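Local structure of DNA mismatch repair protein MUTS (Thermus aquaticus, 1EWQ) at residues Ala95-Pro100 and Gly106-Glu111. The protein binds mismatched DNA, probably as the recognition step of mismatch repair, and has a weak ATPase activity. Numbering follows the deposited sequence.
With nucleotides of chain B.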
ATOM      1  N   ALA C  95     -23.231  13.066  12.050  1.00 41.18           N
ATOM      2  CA  ALA C  95     -24.214  13.707  12.901  1.00 42.37           C
ATOM      3  C   ALA C  95     -23.974  15.207  12.835  1.00 43.33           C
ATOM      4  O   ALA C  95     -22.925  15.693  13.259  1.00 43.26           O
ATOM      5  CB  ALA C  95     -24.073  13.212  14.321  1.00 42.17           C
ATOM      6  N   ASP C  96     -24.936  15.940  12.285  1.00 44.71           N
ATOM      7  CA  ASP C  96     -24.810  17.390  12.175  1.00 46.23           C
ATOM      8  C   ASP C  96     -25.773  18.119  13.100  1.00 47.43           C
ATOM      9  O   ASP C  96     -26.621  17.509  13.755  1.00 47.60           O
ATOM     10  CB  ASP C  96     -25.087  17.856  10.741  1.00 45.93           C
ATOM     11  CG  ASP C  96     -24.098  17.300   9.737  1.00 45.83           C
ATOM     12  OD1 ASP C  96     -22.886  17.329  10.022  1.00 45.35           O
ATOM     13  OD2 ASP C  96     -24.537  16.852   8.657  1.00 45.93           O
ATOM     14  N   GLN C  97     -25.625  19.438  13.146  1.00 49.00           N
ATOM     15  CA  GLN C  97     -26.499  20.280  13.938  1.00 50.50           C
ATOM     16  C   GLN C  97     -27.652  20.619  12.999  1.00 51.68           C
ATOM     17  O   GLN C  97     -27.479  21.325  12.010  1.00 51.62           O
ATOM     18  CB  GLN C  97     -25.750  21.537  14.394  1.00 50.14           C
ATOM     19  CG  GLN C  97     -24.647  21.223  15.400  1.00 49.93           C
ATOM     20  CD  GLN C  97     -23.851  22.438  15.828  1.00 49.78           C
ATOM     21  OE1 GLN C  97     -23.073  22.375  16.779  1.00 49.40           O
ATOM     22  NE2 GLN C  97     -24.033  23.549  15.125  1.00 49.73           N
ATOM     23  N   VAL C  98     -28.821  20.077  13.314  1.00 53.34           N
ATOM     24  CA  VAL C  98     -30.024  20.260  12.508  1.00 55.14           C
ATOM     25  C   VAL C  98     -30.789  21.538  12.837  1.00 56.36           C
ATOM     26  O   VAL C  98     -31.678  21.957  12.096  1.00 56.33           O
ATOM     27  CB  VAL C  98     -30.961  19.051  12.705  1.00 55.15           C
ATOM     28  CG1 VAL C  98     -32.221  19.206  11.867  1.00 55.46           C
ATOM     29  CG2 VAL C  98     -30.221  17.774  12.335  1.00 55.11           C
ATOM     30  N   GLU C  99     -30.420  22.165  13.945  1.00 57.93           N
ATOM     31  CA  GLU C  99     -31.088  23.372  14.396  1.00 59.42           C
ATOM     32  C   GLU C  99     -30.125  24.540  14.547  1.00 60.34           C
ATOM     33  O   GLU C  99     -29.130  24.439  15.266  1.00 60.62           O
ATOM     34  CB  GLU C  99     -31.755  23.070  15.733  1.00 59.59           C
ATOM     35  CG  GLU C  99     -32.397  24.241  16.418  1.00 60.22           C
ATOM     36  CD  GLU C  99     -33.043  23.826  17.720  1.00 60.61           C
ATOM     37  OE1 GLU C  99     -32.335  23.230  18.566  1.00 60.53           O
ATOM     38  OE2 GLU C  99     -34.254  24.095  17.893  1.00 60.82           O
ATOM     39  N   PRO C 100     -30.399  25.667  13.869  1.00 61.18           N
ATOM     40  CA  PRO C 100     -29.486  26.805  14.008  1.00 61.85           C
ATOM     41  C   PRO C 100     -29.334  27.158  15.486  1.00 62.55           C
ATOM     42  O   PRO C 100     -30.321  27.217  16.223  1.00 62.45           O
ATOM     43  CB  PRO C 100     -30.170  27.903  13.193  1.00 61.72           C
ATOM     44  CG  PRO C 100     -31.623  27.518  13.235  1.00 61.56           C
ATOM     45  CD  PRO C 100     -31.566  26.025  13.048  1.00 61.35           C
ATOM     46  N   GLY C 106     -31.555  25.163  24.586  1.00 65.44           N
ATOM     47  CA  GLY C 106     -30.363  24.695  25.260  1.00 64.61           C
ATOM     48  C   GLY C 106     -29.420  24.017  24.289  1.00 63.91           C
ATOM     49  O   GLY C 106     -28.771  24.677  23.474  1.00 63.93           O
ATOM     50  N   LEU C 107     -29.361  22.693  24.372  1.00 63.02           N
ATOM     51  CA  LEU C 107     -28.489  21.896  23.521  1.00 62.30           C
ATOM     52  C   LEU C 107     -28.975  21.896  22.070  1.00 61.69           C
ATOM     53  O   LEU C 107     -30.148  21.639  21.803  1.00 61.71           O
ATOM     54  CB  LEU C 107     -28.428  20.468  24.072  1.00 62.16           C
ATOM     55  CG  LEU C 107     -27.234  19.595  23.689  1.00 62.22           C
ATOM     56  CD1 LEU C 107     -25.933  20.319  24.011  1.00 62.05           C
ATOM     57  CD2 LEU C 107     -27.316  18.275  24.449  1.00 62.00           C
ATOM     58  N   VAL C 108     -28.077  22.195  21.135  1.00 60.93           N
ATOM     59  CA  VAL C 108     -28.439  22.223  19.720  1.00 60.22           C
ATOM     60  C   VAL C 108     -28.906  20.847  19.246  1.00 59.69           C
ATOM     61  O   VAL C 108     -28.382  19.819  19.682  1.00 59.39           O
ATOM     62  CB  VAL C 108     -27.247  22.672  18.840  1.00 60.21           C
ATOM     63  CG1 VAL C 108     -27.635  22.634  17.369  1.00 60.08           C
ATOM     64  CG2 VAL C 108     -26.813  24.077  19.231  1.00 60.09           C
ATOM     65  N   ARG C 109     -29.903  20.836  18.362  1.00 58.99           N
ATOM     66  CA  ARG C 109     -30.437  19.587  17.823  1.00 58.44           C
ATOM     67  C   ARG C 109     -29.390  18.897  16.951  1.00 57.32           C
ATOM     68  O   ARG C 109     -28.911  19.473  15.971  1.00 57.32           O
ATOM     69  CB  ARG C 109     -31.688  19.846  16.969  1.00 59.32           C
ATOM     70  CG  ARG C 109     -32.884  20.466  17.698  1.00 60.61           C
ATOM     71  CD  ARG C 109     -34.034  20.737  16.718  1.00 61.46           C
ATOM     72  NE  ARG C 109     -35.124  21.512  17.310  1.00 62.24           N
ATOM     73  CZ  ARG C 109     -36.140  22.025  16.617  1.00 62.53           C
ATOM     74  NH1 ARG C 109     -36.202  21.843  15.304  1.00 62.62           N
ATOM     75  NH2 ARG C 109     -37.093  22.719  17.233  1.00 62.49           N
ATOM     76  N   ARG C 110     -29.037  17.666  17.308  1.00 55.95           N
ATOM     77  CA  ARG C 110     -28.065  16.902  16.535  1.00 54.66           C
ATOM     78  C   ARG C 110     -28.575  15.502  16.234  1.00 53.64           C
ATOM     79  O   ARG C 110     -29.038  14.780  17.123  1.00 53.26           O
ATOM     80  CB  ARG C 110     -26.727  16.838  17.269  1.00 54.73           C
ATOM     81  CG  ARG C 110     -26.108  18.206  17.387  1.00 55.01           C
ATOM     82  CD  ARG C 110     -24.812  18.234  18.168  1.00 55.34           C
ATOM     83  NE  ARG C 110     -24.492  19.618  18.494  1.00 55.67           N
ATOM     84  CZ  ARG C 110     -23.424  20.011  19.174  1.00 55.76           C
ATOM     85  NH1 ARG C 110     -22.548  19.117  19.609  1.00 56.18           N
ATOM     86  NH2 ARG C 110     -23.237  21.299  19.421  1.00 55.41           N
ATOM     87  N   GLU C 111     -28.490  15.136  14.959  1.00 52.43           N
ATOM     88  CA  GLU C 111     -28.936  13.836  14.493  1.00 51.16           C
ATOM     89  C   GLU C 111     -28.018  13.395  13.360  1.00 49.87           C
ATOM     90  O   GLU C 111     -27.281  14.199  12.790  1.00 49.69           O
ATOM     91  CB  GLU C 111     -30.368  13.933  13.958  1.00 51.82           C
ATOM     92  CG  GLU C 111     -31.307  14.767  14.815  1.00 52.61           C
ATOM     93  CD  GLU C 111     -32.613  15.080  14.107  1.00 53.02           C
ATOM     94  OE1 GLU C 111     -32.569  15.673  13.008  1.00 53.18           O
ATOM     95  OE2 GLU C 111     -33.684  14.737  14.651  1.00 53.53           O
TER
ATOM     96  P    DC B  14     -24.573  23.793  22.294  1.00 46.64           P
ATOM     97  OP1  DC B  14     -25.403  22.592  22.013  1.00 46.19           O
ATOM     98  OP2  DC B  14     -25.235  25.096  22.567  1.00 46.35           O
ATOM     99  O5'  DC B  14     -23.596  23.412  23.494  1.00 46.67           O
ATOM    100  C5'  DC B  14     -22.692  22.318  23.353  1.00 46.87           C
ATOM    101  C4'  DC B  14     -21.795  22.203  24.562  1.00 46.96           C
ATOM    102  O4'  DC B  14     -20.976  23.392  24.692  1.00 46.85           O
ATOM    103  C3'  DC B  14     -22.525  22.041  25.894  1.00 47.32           C
ATOM    104  O3'  DC B  14     -21.815  21.095  26.700  1.00 48.00           O
ATOM    105  C2'  DC B  14     -22.454  23.432  26.503  1.00 47.03           C
ATOM    106  C1'  DC B  14     -21.102  23.921  26.005  1.00 46.53           C
ATOM    107  N1   DC B  14     -20.926  25.390  25.935  1.00 45.68           N
ATOM    108  C2   DC B  14     -19.878  25.986  26.666  1.00 45.17           C
ATOM    109  O2   DC B  14     -19.156  25.269  27.381  1.00 44.93           O
ATOM    110  N3   DC B  14     -19.683  27.322  26.577  1.00 44.56           N
ATOM    111  C4   DC B  14     -20.485  28.061  25.809  1.00 44.76           C
ATOM    112  N4   DC B  14     -20.242  29.373  25.734  1.00 44.60           N
ATOM    113  C5   DC B  14     -21.572  27.488  25.077  1.00 44.99           C
ATOM    114  C6   DC B  14     -21.753  26.163  25.167  1.00 45.28           C
ATOM    115  P    DG B  13     -22.553  27.231  16.571  1.00 46.67           P
ATOM    116  OP1  DG B  13     -23.130  26.552  15.376  1.00 46.41           O
ATOM    117  OP2  DG B  13     -23.012  28.599  16.944  1.00 46.00           O
ATOM    118  O5'  DG B  13     -22.724  26.277  17.827  1.00 46.00           O
ATOM    119  C5'  DG B  13     -21.709  26.279  18.810  1.00 46.30           C
ATOM    120  C4'  DG B  13     -21.895  25.150  19.788  1.00 46.15           C
ATOM    121  O4'  DG B  13     -20.762  25.233  20.679  1.00 46.38           O
ATOM    122  C3'  DG B  13     -23.129  25.276  20.674  1.00 46.15           C
ATOM    123  O3'  DG B  13     -23.562  23.973  21.060  1.00 46.22           O
ATOM    124  C2'  DG B  13     -22.636  26.103  21.850  1.00 46.15           C
ATOM    125  C1'  DG B  13     -21.141  25.789  21.932  1.00 45.89           C
ATOM    126  N9   DG B  13     -20.300  26.964  22.167  1.00 45.13           N
ATOM    127  C8   DG B  13     -20.543  28.251  21.752  1.00 44.84           C
ATOM    128  N7   DG B  13     -19.620  29.095  22.128  1.00 44.39           N
ATOM    129  C5   DG B  13     -18.709  28.319  22.831  1.00 44.31           C
ATOM    130  C6   DG B  13     -17.498  28.682  23.485  1.00 43.93           C
ATOM    131  O6   DG B  13     -16.982  29.802  23.589  1.00 43.69           O
ATOM    132  N1   DG B  13     -16.880  27.578  24.060  1.00 43.64           N
ATOM    133  C2   DG B  13     -17.364  26.293  24.022  1.00 43.86           C
ATOM    134  N2   DG B  13     -16.631  25.356  24.641  1.00 43.97           N
ATOM    135  N3   DG B  13     -18.488  25.946  23.424  1.00 44.27           N
ATOM    136  C4   DG B  13     -19.106  26.999  22.854  1.00 44.55           C
TER
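Gln-97 and Arg-110 run side by side in the same direction, a non-hydrogen-bonded antiparallel pair whose extended chains reach the DNA backbone together. The amide and guanidinium planes are 28° apart, and Gln-97 OE1 lies obliquely 2.9 Å from Arg-110 NH2, at too poor an angle for a hydrogen bond; that oxygen is taken by the backbone N of Gly-37. The other end of the amide, NE2, donates to OP1 of DG13 of chain B (3.1 Å), while Val-108 N gives a nearly straight bond to OP1 of DC14 of chain B (2.8 Å, 173°). O3' of DG13 of chain B lies near the guanidinium plane, 3.2 Å from Arg-110 NH2. With an alanine at Arg-110, the flank of Gln-97 would probably lose its cover and this phosphodiester its nearby positive charge. The extended Glu-99 chain, CG anti to the backbone N, crosses Arg-109 at about a right angle, bringing OE2 over one guanidinium face in a salt bridge, 2.8 Å from Arg-109 NE. Val-98 N bonds Arg-109 O (2.7 Å), and Asp-96 pairs with Glu-111 through two backbone bonds. This hairpin, in MutS domain I, joins strand 92-97 to edge strand 110-116; strand 31-36 flanks 92-97 on its other side, and helix 15-26 packs against Ala-95 and Arg-110.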